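PDB 6MJP: FIG000988: Predicted permease from Vibrio cholerae, which probably forms part of the LptBFG ABC transporter complex that moves lipopolysaccharide from the inner membrane toward the outer membrane. Local coordinates for residues I183-V187 with Y213-P217. Residues are numbered along the deposited sequence; the frame is centred on the assembly and turned at random.
Sequences ILPSV and YEGVP
Glu214 reaches along the loop that leads into its partner strand and ends beside Leu184, a worked example of how a long side chain in the last bridged pair can go on touching the incoming loop beyond the bridges. Its CB lies near the carbonyl of Pro185, and its CG comes closer to that same oxygen, Pro185 O, 3.4 Å away. Because CG stands anti to the backbone N (chi1 -170°) and the chain stays extended beyond it, CG and CD both pass Leu184 CB, the two side chains crossing at about a right angle, and OE2 comes nearest to that carbon. At the tip, OE2 also accepts a weak, bent hydrogen bond from Leu184 N at 3.5 Å. These strands belong to the periplasmic beta-jellyroll domain of LptF, where 186-190 and 210-214 are antiparallel neighbours. Val187 and Tyr213 make a hydrogen-bonded pair with reciprocal backbone bonds, Tyr213 N lying 2.7 Å from Val187 O; Ser186 and Glu214 form the adjoining non-hydrogen-bonded pair. Val187 O also meets the edge of the Tyr213 ring, in its plane, near CD1, while the phenol OH bonds to Thr211 and to Leu183 N of the LptG chain. Past the bridges, Gly215 N gives Pro185 O a weak bond, and Pro185 CG touches Val216 CG2 at 3.8 Å. His69 of the LptC chain packs on Glu214.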
loop_
_atom_site.group_PDB
_atom_site.type_symbol
_atom_site.label_atom_id
_atom_site.label_comp_id
_atom_site.label_asym_id
_atom_site.label_seq_id
_atom_site.Cartn_x
_atom_site.Cartn_y
_atom_site.Cartn_z
ATOM N N ILE D 183 -10.160 3.956 -53.459
ATOM C CA ILE D 183 -11.259 3.104 -53.016
ATOM C C ILE D 183 -12.330 3.965 -52.359
ATOM O O ILE D 183 -12.033 4.918 -51.628
ATOM C CB ILE D 183 -10.770 2.002 -52.058
ATOM C CG1 ILE D 183 -10.254 2.615 -50.764
ATOM C CG2 ILE D 183 -9.695 1.141 -52.717
ATOM C CD1 ILE D 183 -9.794 1.601 -49.770
ATOM N N LEU D 184 -13.578 3.630 -52.624
ATOM C CA LEU D 184 -14.713 4.389 -52.129
ATOM C C LEU D 184 -15.057 3.969 -50.708
ATOM O O LEU D 184 -14.723 2.859 -50.279
ATOM C CB LEU D 184 -15.916 4.182 -53.052
ATOM C CG LEU D 184 -15.652 4.494 -54.522
ATOM C CD1 LEU D 184 -16.878 4.190 -55.365
ATOM C CD2 LEU D 184 -15.243 5.945 -54.671
ATOM N N PRO D 185 -15.728 4.839 -49.945
ATOM C CA PRO D 185 -16.167 4.450 -48.599
ATOM C C PRO D 185 -17.076 3.232 -48.640
ATOM O O PRO D 185 -17.762 2.966 -49.628
ATOM C CB PRO D 185 -16.919 5.687 -48.093
ATOM C CG PRO D 185 -17.256 6.467 -49.332
ATOM C CD PRO D 185 -16.117 6.221 -50.269
ATOM N N SER D 186 -17.078 2.486 -47.544
ATOM C CA SER D 186 -17.810 1.237 -47.520
ATOM C C SER D 186 -18.208 0.922 -46.090
ATOM O O SER D 186 -17.707 1.523 -45.137
ATOM C CB SER D 186 -16.975 0.100 -48.115
ATOM O OG SER D 186 -15.738 -0.007 -47.428
ATOM N N VAL D 187 -19.142 -0.018 -45.964
ATOM C CA VAL D 187 -19.590 -0.566 -44.691
ATOM C C VAL D 187 -19.885 -2.036 -44.949
ATOM O O VAL D 187 -20.697 -2.359 -45.826
ATOM C CB VAL D 187 -20.842 0.148 -44.140
ATOM C CG1 VAL D 187 -21.489 -0.683 -43.046
ATOM C CG2 VAL D 187 -20.507 1.528 -43.610
ATOM N N TYR D 213 -20.983 -3.302 -48.387
ATOM C CA TYR D 213 -21.791 -2.282 -49.058
ATOM C C TYR D 213 -20.916 -1.062 -49.325
ATOM O O TYR D 213 -20.586 -0.321 -48.395
ATOM C CB TYR D 213 -23.016 -1.910 -48.216
ATOM C CG TYR D 213 -23.845 -3.104 -47.772
ATOM C CD1 TYR D 213 -23.495 -3.841 -46.649
ATOM C CD2 TYR D 213 -24.979 -3.493 -48.476
ATOM C CE1 TYR D 213 -24.243 -4.935 -46.244
ATOM C CE2 TYR D 213 -25.732 -4.586 -48.079
ATOM C CZ TYR D 213 -25.363 -5.302 -46.964
ATOM O OH TYR D 213 -26.110 -6.387 -46.568
ATOM N N GLU D 214 -20.540 -0.850 -50.591
ATOM C CA GLU D 214 -19.692 0.274 -50.991
ATOM C C GLU D 214 -20.568 1.408 -51.514
ATOM O O GLU D 214 -21.206 1.275 -52.563
ATOM C CB GLU D 214 -18.682 -0.152 -52.057
ATOM C CG GLU D 214 -17.621 0.902 -52.345
ATOM C CD GLU D 214 -16.563 0.437 -53.328
ATOM O OE1 GLU D 214 -16.928 -0.179 -54.347
ATOM O OE2 GLU D 214 -15.363 0.682 -53.074
ATOM N N GLY D 215 -20.585 2.528 -50.801
ATOM C CA GLY D 215 -21.418 3.635 -51.218
ATOM C C GLY D 215 -21.489 4.708 -50.151
ATOM O O GLY D 215 -20.726 4.704 -49.187
ATOM N N VAL D 216 -22.426 5.630 -50.355
ATOM C CA VAL D 216 -22.621 6.781 -49.476
ATOM C C VAL D 216 -24.103 6.867 -49.116
ATOM O O VAL D 216 -24.961 6.581 -49.968
ATOM C CB VAL D 216 -22.111 8.070 -50.144
ATOM C CG1 VAL D 216 -22.515 9.305 -49.355
ATOM C CG2 VAL D 216 -20.599 8.021 -50.291
ATOM N N PRO D 217 -24.447 7.227 -47.872
ATOM C CA PRO D 217 -25.871 7.296 -47.488
ATOM C C PRO D 217 -26.724 8.206 -48.360
ATOM O O PRO D 217 -27.931 7.954 -48.499
ATOM C CB PRO D 217 -25.806 7.807 -46.041
ATOM C CG PRO D 217 -24.500 7.308 -45.540
ATOM C CD PRO D 217 -23.555 7.357 -46.706
#